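Local structure of putative isocitrate dehydrogenase, NAD-dependent (Methylococcus capsulatus, 6LKY) at the interface of chains A and B. The protein catalyses the oxidative decarboxylation of isocitrate to 2-oxoglutarate, probably with NAD+ as the electron acceptor. Coordinates in Å, arbitrary orientation; residue numbers count along the deposited sequence, not the author numbering. Chains: chain A/B, Putative isocitrate dehydrogenase, NAD-dependent.

Contact 1 and contact 2 lie about 24 Å apart, measured between the centres of their C-alpha atoms, on one two-fold symmetric interface. With the chains exchanged they overlap: residues 174 and 177 of chain A serve contact 1, residues 175 to 179 of chain B contact 2, and the pairing of Ile177 with Ser79 occurs in both. Contact 1 adds B:Tyr123 and helix 227-241 of chain B; contact 2 follows the 71 to 79 loop of chain A more fully. The family builds its active sites between two subunits, as the meeting of A:Lys174 with B:Tyr123 and B:Asp231 shows.

Contact 1: the interface of chains A and B. Residues chain A 174, 177; chain B 79, 82, 122-123, 228, 231.
With CG anti to the backbone N in both (chi1 -171° in the lysine), A:Lys174 and B:Asp231 reach toward each other, tip to tip; the lysine bends at chi2 (81°) and then runs extended to its terminal nitrogen NZ. A:Lys174 NZ forms a salt bridge and hydrogen bond with the carboxylate oxygen OD2 of B:Asp231 at 2.7 Å. The approach is from above the carboxylate plane, 38° out of it. On the way the lysine crosses B:Tyr123 at about a right angle, its CE 3.4 Å from the phenol oxygen OH. In this family the lysine and tyrosine are catalytic residues and the aspartate, here on helix 227-241, is a metal ligand, so the contact belongs to an active site built from two subunits.

Beside it, A:Ile177 covers one face of the tyrosine ring: its CG2 methyl stands 3.9 Å above the plane of the B:Tyr123 ring, over its centre. In the ring plane, B:Val82 CG2 and B:Leu228 CB abut the edge, which would limit movement of the ring. The CG1 branch of A:Ile177 passes ring carbon CE2 of B:Tyr123, with CG1 4.0 Å from it, and ends in CD1, which touches CB of B:Ser79 at 3.7 Å. That serine caps the start of helix 80-87, its OG accepting a hydrogen bond from B:Val82 N at 3.1 Å.

Contact 2: the interface of chains A and B. Residues chain A 71-73, 75, 77-79; chain B 175-177, 179.
The guanidinium of A:Arg78 carries B:Lys179 on one face, with the lysine CD 4.1 Å above the plane and over its centre; the two chains slide past each other in opposite directions. The A:Tyr77 ring is packed within its own subunit, A:Pro72 CD lying 3.5 Å above one face and offset toward the rim. This patch is part of the subunit interface of the deposited dimer, in the isocitrate and isopropylmalate dehydrogenase family, at the edge of an NAD pocket that includes A:Thr71 and B:Asn176.

An extended B:Lys179 chain turns at its end (chi4 -67°), taking the ammonium into a cluster of backbone carbonyl oxygens. B:Lys179 NZ donates to A:Gly75 O at 2.8 Å, from 46° above that carbonyl plane. Its bond to A:Tyr77 O at 3.1 Å is less well directed, since this oxygen lies back beside CE (CE-NZ-O angle 83°). A:Pro72 O, 2.7 Å from B:Lys179 NZ, is a further acceptor, and B:Asn176 O of the lysine's own chain accepts at 3.1 Å. The oxygens' partial charges may offset repulsion between the like charges of B:Lys179 and A:Arg78.

B:Asn176 O also takes part in a water bridge, the water lying 2.8 Å from it and 2.9 Å from A:Ser79 N. Nearby, the A:Thr71 side chain crosses that of B:Asn176 at about a right angle, its CG2 methyl packing against the asparagine CB.

Contact 1: the interface of chains A and B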
loop_
_atom_site.group_PDB
_atom_site.type_symbol
_atom_site.label_atom_id
_atom_site.label_comp_id
_atom_site.label_asym_id
_atom_site.label_seq_id
_atom_site.Cartn_x
_atom_site.Cartn_y
_atom_site.Cartn_z
ATOM N N LYS A 174 -1.882 7.988 8.156
ATOM C CA LYS A 174 -3.038 8.504 7.438
ATOM C C LYS A 174 -3.843 9.403 8.388
ATOM O O LYS A 174 -5.040 9.225 8.625
ATOM C CB LYS A 174 -3.856 7.346 6.854
ATOM C CG LYS A 174 -4.975 7.764 5.886
ATOM C CD LYS A 174 -4.463 8.051 4.479
ATOM C CE LYS A 174 -5.605 8.581 3.591
ATOM N NZ LYS A 174 -5.123 9.057 2.252
ATOM N N ILE A 177 -7.301 11.342 7.602
ATOM C CA ILE A 177 -8.561 10.592 7.650
ATOM C C ILE A 177 -8.738 9.884 8.983
ATOM O O ILE A 177 -9.821 9.892 9.562
ATOM C CB ILE A 177 -8.636 9.583 6.481
ATOM C CG1 ILE A 177 -8.423 10.302 5.147
ATOM C CG2 ILE A 177 -9.966 8.805 6.537
ATOM C CD1 ILE A 177 -9.433 11.413 4.889
ATOM N N SER B 79 -12.216 15.496 5.941
ATOM C CA SER B 79 -11.986 15.662 4.514
ATOM C C SER B 79 -13.258 16.079 3.792
ATOM O O SER B 79 -14.290 15.399 3.875
ATOM C CB SER B 79 -11.456 14.353 3.914
ATOM O OG SER B 79 -11.540 14.403 2.496
ATOM N N VAL B 82 -14.139 13.512 1.067
ATOM C CA VAL B 82 -14.902 12.378 1.573
ATOM C C VAL B 82 -16.347 12.775 1.811
ATOM O O VAL B 82 -17.278 12.038 1.453
ATOM C CB VAL B 82 -14.250 11.853 2.872
ATOM C CG1 VAL B 82 -15.135 10.814 3.564
ATOM C CG2 VAL B 82 -12.873 11.290 2.581
ATOM N N LEU B 122 -12.709 2.413 6.150
ATOM C CA LEU B 122 -12.037 3.243 7.145
ATOM C C LEU B 122 -12.291 4.722 6.930
ATOM O O LEU B 122 -11.692 5.533 7.636
ATOM C CB LEU B 122 -10.526 2.981 7.123
ATOM C CG LEU B 122 -10.148 1.694 7.857
ATOM C CD1 LEU B 122 -8.818 1.172 7.387
ATOM C CD2 LEU B 122 -10.166 1.916 9.370
ATOM N N TYR B 123 -13.157 5.072 5.973
ATOM C CA TYR B 123 -13.564 6.445 5.703
ATOM C C TYR B 123 -14.940 6.752 6.267
ATOM O O TYR B 123 -15.497 7.817 5.984
ATOM C CB TYR B 123 -13.538 6.716 4.192
ATOM C CG TYR B 123 -12.132 6.790 3.636
ATOM C CD1 TYR B 123 -11.277 5.696 3.723
ATOM C CD2 TYR B 123 -11.651 7.956 3.041
ATOM C CE1 TYR B 123 -9.986 5.751 3.235
ATOM C CE2 TYR B 123 -10.355 8.021 2.539
ATOM C CZ TYR B 123 -9.533 6.908 2.639
ATOM O OH TYR B 123 -8.250 6.938 2.160
ATOM N N LEU B 228 -9.621 2.455 1.721
ATOM C CA LEU B 228 -8.214 2.754 1.993
ATOM C C LEU B 228 -7.292 2.002 1.033
ATOM O O LEU B 228 -6.318 2.576 0.509
ATOM C CB LEU B 228 -7.855 2.399 3.441
ATOM C CG LEU B 228 -6.405 2.689 3.879
ATOM C CD1 LEU B 228 -5.973 4.098 3.491
ATOM C CD2 LEU B 228 -6.170 2.460 5.356
ATOM N N ASP B 231 -7.214 3.745 -2.199
ATOM C CA ASP B 231 -6.378 4.940 -2.121
ATOM C C ASP B 231 -4.898 4.587 -2.318
ATOM O O ASP B 231 -4.208 5.153 -3.189
ATOM C CB ASP B 231 -6.637 5.633 -0.777
ATOM C CG ASP B 231 -5.669 6.772 -0.500
ATOM O OD1 ASP B 231 -5.404 7.571 -1.424
ATOM O OD2 ASP B 231 -5.181 6.869 0.652
#

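Contact 2: the interface of chains A and B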
loop_
_atom_site.group_PDB
_atom_site.type_symbol
_atom_site.label_atom_id
_atom_site.label_comp_id
_atom_site.label_asym_id
_atom_site.label_seq_id
_atom_site.Cartn_x
_atom_site.Cartn_y
_atom_site.Cartn_z
ATOM N N THR A 71 -2.652 -18.487 7.247
ATOM C CA THR A 71 -3.823 -17.985 7.956
ATOM C C THR A 71 -5.044 -18.053 7.048
ATOM O O THR A 71 -5.004 -17.506 5.939
ATOM C CB THR A 71 -3.600 -16.528 8.434
ATOM O OG1 THR A 71 -2.445 -16.481 9.281
ATOM C CG2 THR A 71 -4.833 -15.975 9.190
ATOM N N PRO A 72 -6.142 -18.682 7.476
ATOM C CA PRO A 72 -7.336 -18.753 6.618
ATOM C C PRO A 72 -8.012 -17.396 6.447
ATOM O O PRO A 72 -7.985 -16.533 7.333
ATOM C CB PRO A 72 -8.259 -19.746 7.342
ATOM C CG PRO A 72 -7.493 -20.253 8.542
ATOM C CD PRO A 72 -6.324 -19.349 8.775
ATOM N N VAL A 73 -8.622 -17.223 5.277
ATOM C CA VAL A 73 -9.266 -15.981 4.870
ATOM C C VAL A 73 -10.759 -16.060 5.164
ATOM O O VAL A 73 -11.407 -17.080 4.888
ATOM C CB VAL A 73 -9.005 -15.690 3.380
ATOM C CG1 VAL A 73 -7.509 -15.596 3.122
ATOM C CG2 VAL A 73 -9.603 -16.774 2.511
ATOM N N GLY A 75 -12.497 -16.382 7.795
ATOM C CA GLY A 75 -12.961 -17.175 8.918
ATOM C C GLY A 75 -11.808 -18.024 9.404
ATOM O O GLY A 75 -10.654 -17.779 9.041
ATOM N N TYR A 77 -9.178 -19.850 12.200
ATOM C CA TYR A 77 -8.397 -19.377 13.336
ATOM C C TYR A 77 -7.699 -18.051 13.018
ATOM O O TYR A 77 -7.399 -17.743 11.856
ATOM C CB TYR A 77 -7.374 -20.444 13.757
ATOM C CG TYR A 77 -6.398 -20.889 12.681
ATOM C CD1 TYR A 77 -5.235 -20.166 12.435
ATOM C CD2 TYR A 77 -6.616 -22.052 11.936
ATOM C CE1 TYR A 77 -4.322 -20.569 11.460
ATOM C CE2 TYR A 77 -5.697 -22.469 10.950
ATOM C CZ TYR A 77 -4.554 -21.722 10.721
ATOM O OH TYR A 77 -3.630 -22.112 9.761
ATOM N N ARG A 78 -7.480 -17.248 14.058
ATOM C CA ARG A 78 -6.707 -16.024 13.908
ATOM C C ARG A 78 -5.256 -16.367 13.581
ATOM O O ARG A 78 -4.741 -17.417 13.975
ATOM C CB ARG A 78 -6.764 -15.176 15.186
ATOM C CG ARG A 78 -8.156 -14.698 15.589
ATOM C CD ARG A 78 -8.460 -13.278 15.080
ATOM N NE ARG A 78 -9.891 -13.076 14.892
ATOM C CZ ARG A 78 -10.420 -12.098 14.160
ATOM N NH1 ARG A 78 -11.737 -11.990 14.031
ATOM N NH2 ARG A 78 -9.634 -11.217 13.561
ATOM N N SER A 79 -4.604 -15.471 12.841
ATOM C CA SER A 79 -3.208 -15.646 12.448
ATOM C C SER A 79 -2.344 -16.080 13.625
ATOM O O SER A 79 -2.285 -15.398 14.653
ATOM C CB SER A 79 -2.661 -14.331 11.873
ATOM O OG SER A 79 -1.250 -14.402 11.681
ATOM N N ALA B 175 -8.530 -10.336 4.111
ATOM C CA ALA B 175 -9.538 -11.101 4.827
ATOM C C ALA B 175 -8.944 -12.172 5.729
ATOM O O ALA B 175 -9.676 -12.757 6.530
ATOM C CB ALA B 175 -10.520 -11.732 3.829
ATOM N N ASN B 176 -7.641 -12.433 5.643
ATOM C CA ASN B 176 -7.041 -13.327 6.626
ATOM C C ASN B 176 -6.964 -12.672 7.997
ATOM O O ASN B 176 -7.147 -13.352 9.014
ATOM C CB ASN B 176 -5.650 -13.788 6.166
ATOM C CG ASN B 176 -4.733 -12.635 5.756
ATOM O OD1 ASN B 176 -5.171 -11.503 5.548
ATOM N ND2 ASN B 176 -3.452 -12.931 5.631
ATOM N N ILE B 177 -6.741 -11.362 8.053
ATOM C CA ILE B 177 -6.640 -10.631 9.321
ATOM C C ILE B 177 -7.949 -9.929 9.676
ATOM O O ILE B 177 -8.402 -9.970 10.819
ATOM C CB ILE B 177 -5.479 -9.621 9.248
ATOM C CG1 ILE B 177 -4.157 -10.346 8.946
ATOM C CG2 ILE B 177 -5.431 -8.783 10.503
ATOM C CD1 ILE B 177 -3.718 -11.311 10.047
ATOM N N LYS B 179 -11.166 -10.524 9.248
ATOM C CA LYS B 179 -12.046 -11.611 8.849
ATOM C C LYS B 179 -13.479 -11.138 8.639
ATOM O O LYS B 179 -14.213 -11.736 7.849
ATOM C CB LYS B 179 -11.989 -12.735 9.889
ATOM C CG LYS B 179 -10.632 -13.447 9.924
ATOM C CD LYS B 179 -10.629 -14.575 10.939
ATOM C CE LYS B 179 -9.235 -15.187 11.089
ATOM N NZ LYS B 179 -8.781 -15.894 9.853
HETATM O O HOH W 1 -6.296 -13.415 11.674
#